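Local atomic coordinates of GDP-mannose-dependent alpha-(1-6)-phosphatidylinositol monomannoside mannosyltransferase (Corynebacterium glutamicum, PDB entry 3OKP), a protein that is a glycosyltransferase of the GT-B class, built from two Rossmann-like domains, each centred on a parallel beta sheet. Residues T198-N204 with A273-M278; P305-T310 with T322-E327; S4-L8 with L376-P380. All coordinates share one frame. Residue numbers count along the deposited sequence, not the author numbering.

Contact 1: residues T198-N204 with A273-M278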
loop_
_atom_site.group_PDB
_atom_site.type_symbol
_atom_site.label_atom_id
_atom_site.label_comp_id
_atom_site.label_asym_id
_atom_site.label_seq_id
_atom_site.Cartn_x
_atom_site.Cartn_y
_atom_site.Cartn_z
ATOM N N THR A 198 3.023 -13.110 -27.378
ATOM C CA THR A 198 2.232 -13.736 -26.309
ATOM C C THR A 198 1.372 -12.712 -25.558
ATOM O O THR A 198 1.900 -11.720 -25.050
ATOM C CB THR A 198 3.134 -14.480 -25.292
ATOM O OG1 THR A 198 4.088 -15.290 -25.989
ATOM C CG2 THR A 198 2.304 -15.366 -24.360
ATOM N N PRO A 199 0.043 -12.947 -25.493
ATOM C CA PRO A 199 -0.822 -12.116 -24.659
ATOM C C PRO A 199 -0.582 -12.458 -23.191
ATOM O O PRO A 199 -0.726 -13.616 -22.791
ATOM C CB PRO A 199 -2.246 -12.526 -25.088
ATOM C CG PRO A 199 -2.077 -13.364 -26.326
ATOM C CD PRO A 199 -0.725 -13.989 -26.194
ATOM N N VAL A 200 -0.192 -11.460 -22.405
ATOM C CA VAL A 200 0.208 -11.688 -21.020
ATOM C C VAL A 200 -0.612 -10.834 -20.054
ATOM O O VAL A 200 -0.603 -9.597 -20.133
ATOM C CB VAL A 200 1.726 -11.426 -20.808
ATOM C CG1 VAL A 200 2.101 -11.574 -19.335
ATOM C CG2 VAL A 200 2.569 -12.368 -21.667
ATOM N N ILE A 201 -1.318 -11.512 -19.152
ATOM C CA ILE A 201 -2.059 -10.873 -18.071
ATOM C C ILE A 201 -1.345 -11.192 -16.762
ATOM O O ILE A 201 -1.145 -12.363 -16.422
ATOM C CB ILE A 201 -3.523 -11.380 -17.985
ATOM C CG1 ILE A 201 -4.224 -11.268 -19.345
ATOM C CG2 ILE A 201 -4.291 -10.624 -16.892
ATOM C CD1 ILE A 201 -5.413 -12.224 -19.521
ATOM N N ALA A 202 -0.950 -10.150 -16.038
ATOM C CA ALA A 202 -0.233 -10.328 -14.778
ATOM C C ALA A 202 -1.106 -9.990 -13.576
ATOM O O ALA A 202 -1.817 -8.980 -13.571
ATOM C CB ALA A 202 1.040 -9.492 -14.764
ATOM N N CYS A 203 -1.055 -10.854 -12.564
ATOM C CA CYS A 203 -1.682 -10.579 -11.277
ATOM C C CYS A 203 -0.677 -10.792 -10.155
ATOM O O CYS A 203 -0.377 -11.932 -9.787
ATOM C CB CYS A 203 -2.926 -11.450 -11.056
ATOM S SG CYS A 203 -3.773 -11.120 -9.472
ATOM N N ASN A 204 -0.139 -9.687 -9.640
ATOM C CA ASN A 204 0.728 -9.712 -8.465
ATOM C C ASN A 204 -0.106 -9.389 -7.243
ATOM O O ASN A 204 -0.754 -8.339 -7.194
ATOM C CB ASN A 204 1.875 -8.697 -8.588
ATOM C CG ASN A 204 2.591 -8.771 -9.922
ATOM O OD1 ASN A 204 2.676 -9.832 -10.544
ATOM N ND2 ASN A 204 3.116 -7.634 -10.372
ATOM N N ALA A 273 4.184 -7.367 -19.093
ATOM C CA ALA A 273 2.793 -7.779 -19.301
ATOM C C ALA A 273 2.013 -6.807 -20.185
ATOM O O ALA A 273 2.332 -5.618 -20.261
ATOM C CB ALA A 273 2.085 -7.952 -17.960
ATOM N N ASP A 274 0.987 -7.327 -20.849
ATOM C CA ASP A 274 0.077 -6.507 -21.643
ATOM C C ASP A 274 -0.986 -5.847 -20.761
ATOM O O ASP A 274 -1.370 -4.700 -20.990
ATOM C CB ASP A 274 -0.577 -7.351 -22.740
ATOM C CG ASP A 274 0.430 -7.863 -23.761
ATOM O OD1 ASP A 274 1.027 -7.031 -24.477
ATOM O OD2 ASP A 274 0.623 -9.097 -23.848
ATOM N N ILE A 275 -1.456 -6.583 -19.756
ATOM C CA ILE A 275 -2.480 -6.097 -18.829
ATOM C C ILE A 275 -2.127 -6.532 -17.408
ATOM O O ILE A 275 -1.667 -7.655 -17.198
ATOM C CB ILE A 275 -3.896 -6.658 -19.181
ATOM C CG1 ILE A 275 -4.281 -6.342 -20.633
ATOM C CG2 ILE A 275 -4.964 -6.122 -18.215
ATOM C CD1 ILE A 275 -5.494 -7.123 -21.133
ATOM N N PHE A 276 -2.328 -5.633 -16.444
ATOM C CA PHE A 276 -2.344 -6.008 -15.033
ATOM C C PHE A 276 -3.794 -6.082 -14.570
ATOM O O PHE A 276 -4.562 -5.137 -14.758
ATOM C CB PHE A 276 -1.560 -5.022 -14.156
ATOM C CG PHE A 276 -1.622 -5.347 -12.677
ATOM C CD1 PHE A 276 -2.644 -4.834 -11.874
ATOM C CD2 PHE A 276 -0.671 -6.183 -12.096
ATOM C CE1 PHE A 276 -2.715 -5.149 -10.515
ATOM C CE2 PHE A 276 -0.728 -6.497 -10.740
ATOM C CZ PHE A 276 -1.755 -5.982 -9.948
ATOM N N ALA A 277 -4.160 -7.206 -13.965
ATOM C CA ALA A 277 -5.521 -7.406 -13.483
ATOM C C ALA A 277 -5.525 -7.960 -12.064
ATOM O O ALA A 277 -4.804 -8.913 -11.752
ATOM C CB ALA A 277 -6.291 -8.327 -14.426
ATOM N N MET A 278 -6.331 -7.340 -11.207
ATOM C CA MET A 278 -6.568 -7.832 -9.854
ATOM C C MET A 278 -7.956 -7.350 -9.442
ATOM O O MET A 278 -8.097 -6.253 -8.900
ATOM C CB MET A 278 -5.481 -7.346 -8.881
ATOM C CG MET A 278 -5.411 -8.131 -7.570
ATOM S SD MET A 278 -6.477 -7.486 -6.259
ATOM C CE MET A 278 -5.446 -6.183 -5.590
#
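Two neighbouring parallel strands in the middle of the C-terminal Rossmann-like sheet meet here: 200-204, the first strand of that domain, and 275-278, its fourth. Their axes approach to 4.7 Å and cross at -42°, a marked twist. The backbone follows the parallel pattern, with Ile-275, paired with Ile-201, hydrogen-bonded to the residues before and after that one, Val-200 and Ala-202: Ile-275 N gives its proton to Val-200 O (3.2 Å), and Ile-275 O takes one from Ala-202 N (2.8 Å). One step on, Ala-277 N bonds to Ala-202 O (3.0 Å). At the start of the pair Val-200 O also accepts from Asp-274 N (2.9 Å), while the Asp-274 carboxylate turns back so that OD2 receives Val-200 N at 2.9 Å; this oxygen is also salt-bridged to Arg-189. Ala-202 CB meets Ala-273 CB at 3.7 Å. In the order 3-2-1-4-5-6, strands 200-204 and 275-278 sit side by side where the chain switches direction of travel across the sheet, and at the C-terminal end of strand 200-204 the Asn-204 side chain lies about 5 Å from the bound GDP-mannose. Ile-201 and Ile-275 share one face, packed against helix 331-342; Ala-202 and Phe-276 share the other, where the Phe-276 ring sits against Val-295, Tyr-296 and Ala-299 of helix 294-301. Strand 231-235 bonds to the other edge of 200-204.

Contact 2: residues P305-T310 with T322-E327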
loop_
_atom_site.group_PDB
_atom_site.type_symbol
_atom_site.label_atom_id
_atom_site.label_comp_id
_atom_site.label_asym_id
_atom_site.label_seq_id
_atom_site.Cartn_x
_atom_site.Cartn_y
_atom_site.Cartn_z
ATOM N N PRO A 305 -1.603 -1.131 -18.540
ATOM C CA PRO A 305 -3.044 -0.936 -18.328
ATOM C C PRO A 305 -3.558 -1.749 -17.139
ATOM O O PRO A 305 -3.135 -2.888 -16.943
ATOM C CB PRO A 305 -3.669 -1.467 -19.624
ATOM C CG PRO A 305 -2.602 -1.336 -20.642
ATOM C CD PRO A 305 -1.307 -1.564 -19.919
ATOM N N VAL A 306 -4.461 -1.166 -16.356
ATOM C CA VAL A 306 -4.933 -1.808 -15.131
ATOM C C VAL A 306 -6.412 -2.183 -15.187
ATOM O O VAL A 306 -7.244 -1.397 -15.627
ATOM C CB VAL A 306 -4.656 -0.921 -13.883
ATOM C CG1 VAL A 306 -5.379 -1.453 -12.646
ATOM C CG2 VAL A 306 -3.163 -0.829 -13.621
ATOM N N ILE A 307 -6.721 -3.402 -14.755
ATOM C CA ILE A 307 -8.086 -3.758 -14.397
ATOM C C ILE A 307 -8.117 -3.931 -12.877
ATOM O O ILE A 307 -7.406 -4.771 -12.316
ATOM C CB ILE A 307 -8.603 -5.017 -15.141
ATOM C CG1 ILE A 307 -8.693 -4.740 -16.648
ATOM C CG2 ILE A 307 -9.968 -5.449 -14.589
ATOM C CD1 ILE A 307 -9.027 -5.946 -17.498
ATOM N N ALA A 308 -8.911 -3.090 -12.221
ATOM C CA ALA A 308 -9.037 -3.097 -10.767
ATOM C C ALA A 308 -10.421 -3.586 -10.356
ATOM O O ALA A 308 -11.351 -3.612 -11.170
ATOM C CB ALA A 308 -8.766 -1.703 -10.207
ATOM N N GLY A 309 -10.548 -3.984 -9.093
ATOM C CA GLY A 309 -11.824 -4.434 -8.544
ATOM C C GLY A 309 -12.607 -3.319 -7.877
ATOM O O GLY A 309 -12.147 -2.175 -7.798
ATOM N N THR A 310 -13.799 -3.663 -7.400
ATOM C CA THR A 310 -14.709 -2.697 -6.788
ATOM C C THR A 310 -14.474 -2.527 -5.286
ATOM O O THR A 310 -15.063 -1.641 -4.666
ATOM C CB THR A 310 -16.182 -3.103 -7.003
ATOM O OG1 THR A 310 -16.376 -4.444 -6.532
ATOM C CG2 THR A 310 -16.565 -3.016 -8.480
ATOM N N THR A 322 -6.515 5.406 -17.363
ATOM C CA THR A 322 -5.418 4.513 -16.973
ATOM C C THR A 322 -5.837 3.068 -16.710
ATOM O O THR A 322 -5.012 2.148 -16.784
ATOM C CB THR A 322 -4.662 5.040 -15.724
ATOM O OG1 THR A 322 -5.445 4.810 -14.545
ATOM C CG2 THR A 322 -4.349 6.525 -15.854
ATOM N N GLY A 323 -7.112 2.873 -16.389
ATOM C CA GLY A 323 -7.586 1.570 -15.951
ATOM C C GLY A 323 -9.090 1.410 -15.983
ATOM O O GLY A 323 -9.826 2.367 -16.231
ATOM N N LEU A 324 -9.537 0.184 -15.732
ATOM C CA LEU A 324 -10.954 -0.140 -15.691
ATOM C C LEU A 324 -11.298 -0.770 -14.350
ATOM O O LEU A 324 -10.490 -1.500 -13.770
ATOM C CB LEU A 324 -11.318 -1.089 -16.839
ATOM C CG LEU A 324 -11.181 -0.535 -18.266
ATOM C CD1 LEU A 324 -10.838 -1.637 -19.263
ATOM C CD2 LEU A 324 -12.436 0.221 -18.693
ATOM N N VAL A 325 -12.494 -0.467 -13.853
ATOM C CA VAL A 325 -12.992 -1.049 -12.610
ATOM C C VAL A 325 -14.109 -2.034 -12.956
ATOM O O VAL A 325 -15.043 -1.691 -13.683
ATOM C CB VAL A 325 -13.494 0.044 -11.622
ATOM C CG1 VAL A 325 -14.131 -0.578 -10.378
ATOM C CG2 VAL A 325 -12.349 0.972 -11.222
ATOM N N VAL A 326 -13.994 -3.259 -12.448
ATOM C CA VAL A 326 -14.983 -4.299 -12.722
ATOM C C VAL A 326 -15.267 -5.147 -11.478
ATOM O O VAL A 326 -14.400 -5.306 -10.615
ATOM C CB VAL A 326 -14.551 -5.191 -13.930
ATOM C CG1 VAL A 326 -13.448 -6.175 -13.537
ATOM C CG2 VAL A 326 -15.749 -5.925 -14.525
ATOM N N GLU A 327 -16.489 -5.666 -11.384
ATOM C CA GLU A 327 -16.823 -6.656 -10.367
ATOM C C GLU A 327 -16.279 -8.012 -10.805
ATOM O O GLU A 327 -16.674 -8.537 -11.848
ATOM C CB GLU A 327 -18.338 -6.721 -10.131
ATOM C CG GLU A 327 -18.751 -7.580 -8.934
ATOM C CD GLU A 327 -18.173 -7.079 -7.620
ATOM O OE1 GLU A 327 -18.483 -5.934 -7.229
ATOM O OE2 GLU A 327 -17.409 -7.832 -6.975
HETATM O O HOH W 1 -14.680 -6.994 -7.578
#
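Backbone amides and carbonyls of 305-310 and 322-327 pair in parallel register, and the pairing tightens after a loose start. Val-306 N reaches Thr-322 O in a weak bond of 3.4 Å; then Leu-324 N gives to Val-306 O (2.8 Å), Ala-308 N to Leu-324 O (2.7 Å) and Val-326 N to Ala-308 O (3.0 Å). Ile-307 faces the other way and spends its backbone polar groups on Phe-276 and Met-278. Thr-322 OG1 is held outside the pair by Gln-300 and the amide of Thr-319. Strand 323-325 is the outermost on this side of the six-stranded parallel sheet of the C-terminal GT-B domain, and the eleven residues between the two segments contain neither helix nor strand, unlike a classical beta-alpha-beta unit. Gly-323 sits so close that a CB there would lie 2.9 Å from Val-306 O, a clash; the CA atoms of these two residues are 4.4 Å apart. Apolar packing adds Ile-307 CG2 against Val-326 CG1 (3.7 Å), against helix 331-342. Beyond the strands, Thr-310 OG1 donates to Glu-327 OE1 at 2.7 Å, and water 1 lies 2.9 Å from Glu-327 OE2, to which it can donate, while accepting a weak bond from Thr-310 N (3.5 Å). Gly-309 N finds a weak partner in the Tyr-296 hydroxyl, whereas Gly-309 O is buried without one.

Contact 3: residues S4-L8 with L376-P380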
loop_
_atom_site.group_PDB
_atom_site.type_symbol
_atom_site.label_atom_id
_atom_site.label_comp_id
_atom_site.label_asym_id
_atom_site.label_seq_id
_atom_site.Cartn_x
_atom_site.Cartn_y
_atom_site.Cartn_z
ATOM N N SER A 4 12.936 25.169 10.731
ATOM C CA SER A 4 12.306 23.856 10.408
ATOM C C SER A 4 11.705 23.208 11.654
ATOM O O SER A 4 12.333 23.172 12.713
ATOM C CB SER A 4 13.331 22.916 9.762
ATOM O OG SER A 4 12.847 21.582 9.691
ATOM N N ARG A 5 10.484 22.704 11.517
ATOM C CA ARG A 5 9.837 21.964 12.595
ATOM C C ARG A 5 10.409 20.551 12.698
ATOM O O ARG A 5 10.649 19.888 11.683
ATOM C CB ARG A 5 8.322 21.924 12.387
ATOM C CG ARG A 5 7.641 23.284 12.521
ATOM C CD ARG A 5 6.147 23.203 12.236
ATOM N NE ARG A 5 5.442 22.344 13.188
ATOM C CZ ARG A 5 4.976 22.742 14.371
ATOM N NH1 ARG A 5 5.135 23.996 14.773
ATOM N NH2 ARG A 5 4.349 21.878 15.158
ATOM N N LYS A 6 10.624 20.105 13.932
ATOM C CA LYS A 6 11.223 18.806 14.220
ATOM C C LYS A 6 10.148 17.797 14.615
ATOM O O LYS A 6 9.228 18.122 15.371
ATOM C CB LYS A 6 12.248 18.955 15.345
ATOM C CG LYS A 6 13.332 17.893 15.383
ATOM C CD LYS A 6 14.529 18.418 16.163
ATOM C CE LYS A 6 15.572 17.341 16.414
ATOM N NZ LYS A 6 16.657 17.852 17.307
ATOM N N THR A 7 10.275 16.575 14.100
ATOM C CA THR A 7 9.265 15.537 14.296
ATOM C C THR A 7 9.819 14.310 15.016
ATOM O O THR A 7 10.870 13.777 14.644
ATOM C CB THR A 7 8.642 15.092 12.948
ATOM O OG1 THR A 7 8.145 16.237 12.246
ATOM C CG2 THR A 7 7.499 14.099 13.168
ATOM N N LEU A 8 9.101 13.877 16.050
ATOM C CA LEU A 8 9.355 12.592 16.687
ATOM C C LEU A 8 8.326 11.582 16.192
ATOM O O LEU A 8 7.119 11.783 16.355
ATOM C CB LEU A 8 9.307 12.705 18.216
ATOM C CG LEU A 8 9.502 11.425 19.043
ATOM C CD1 LEU A 8 10.920 10.875 18.899
ATOM C CD2 LEU A 8 9.169 11.677 20.504
ATOM N N LEU A 376 3.977 18.330 8.227
ATOM C CA LEU A 376 4.968 18.489 9.291
ATOM C C LEU A 376 5.540 19.905 9.422
ATOM O O LEU A 376 6.004 20.289 10.499
ATOM C CB LEU A 376 6.105 17.472 9.127
ATOM C CG LEU A 376 5.747 15.979 9.164
ATOM C CD1 LEU A 376 6.984 15.132 8.918
ATOM C CD2 LEU A 376 5.083 15.594 10.483
ATOM N N GLN A 377 5.500 20.679 8.341
ATOM C CA GLN A 377 6.134 22.002 8.334
ATOM C C GLN A 377 5.173 23.185 8.429
ATOM O O GLN A 377 5.610 24.317 8.642
ATOM C CB GLN A 377 7.069 22.163 7.125
ATOM C CG GLN A 377 8.291 21.246 7.145
ATOM C CD GLN A 377 9.090 21.335 8.440
ATOM O OE1 GLN A 377 9.255 22.412 9.014
ATOM N NE2 GLN A 377 9.590 20.196 8.902
ATOM N N SER A 378 3.873 22.930 8.278
ATOM C CA SER A 378 2.876 23.991 8.425
ATOM C C SER A 378 2.689 24.367 9.894
ATOM O O SER A 378 2.798 23.516 10.781
ATOM C CB SER A 378 1.536 23.588 7.797
ATOM O OG SER A 378 0.983 22.454 8.442
ATOM N N GLU A 379 2.431 25.648 10.143
ATOM C CA GLU A 379 2.133 26.130 11.491
ATOM C C GLU A 379 0.820 25.515 11.976
ATOM O O GLU A 379 -0.137 25.420 11.199
ATOM C CB GLU A 379 2.045 27.658 11.511
ATOM N N PRO A 380 0.772 25.077 13.251
ATOM C CA PRO A 380 -0.451 24.487 13.805
ATOM C C PRO A 380 -1.632 25.452 13.739
ATOM O O PRO A 380 -1.454 26.663 13.911
ATOM C CB PRO A 380 -0.076 24.185 15.263
ATOM C CG PRO A 380 1.137 25.001 15.541
ATOM C CD PRO A 380 1.864 25.101 14.242
#
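Arg-5, with Gln-377 and Leu-376 facing it, carries most of this junction between the two ends of the chain: the lead-in to the first strand and the close of the last helix. Gln-377 grips the backbone of Arg-5 with both ends of its amide. Its OE1 accepts from Arg-5 N at 2.8 Å, and its NE2 donates to Arg-5 O at 3.0 Å, so one side chain satisfies the donor and the acceptor of a single residue much as a neighbouring strand might. The CA-to-CB bond of Arg-5 points toward the helix end, and CD comes within 3.4 Å of Leu-376 O. Ser-378, where the chain leaves helical geometry, and Pro-380 lie over one face of the guanidinium, with Pro-380 CD 3.5 Å from Arg-5 NH1. The charged end is anchored elsewhere: NH2 bonds to Asn-89 and to Ser-111. Leu-376 packs on Thr-7, its CD2 3.6 Å from Thr-7 OG1 and 3.9 Å from Thr-7 CG2; the Thr-7 hydroxyl is bonded to Asn-89, whose side-chain amide also donates to Leu-376 O. A C-terminal helix that returns to the N-terminal domain is a familiar GT-B feature, and helix 365-377 ends here in that way. It meets the seven-stranded sheet where strand 7-11 starts between 37-42 and 89-92, with Leu-376 reaching Ile-114 of strand 112-116.

In the fold
Contacts 1 and 2 are successive joints of one sheet, their centres about 12 Å apart. Strands 275-278 and 306-308 are adjacent, and Phe-276 joins them: its N lies 2.9 Å from Pro-305 O and its O 2.8 Å from Ile-307 N, both probable hydrogen bonds. Together the two contacts span four neighbouring strands. Contact 1 is closer to the bound GDP-mannose, the Asn-204 side chain being about 5 Å from it against about 11 Å for that of Ala-308. Contact 3 belongs to the other domain, across the chain's centre, with its own centre about 43 Å from that of contact 1 and 38 Å from that of contact 2; it brings together the chain's two ends.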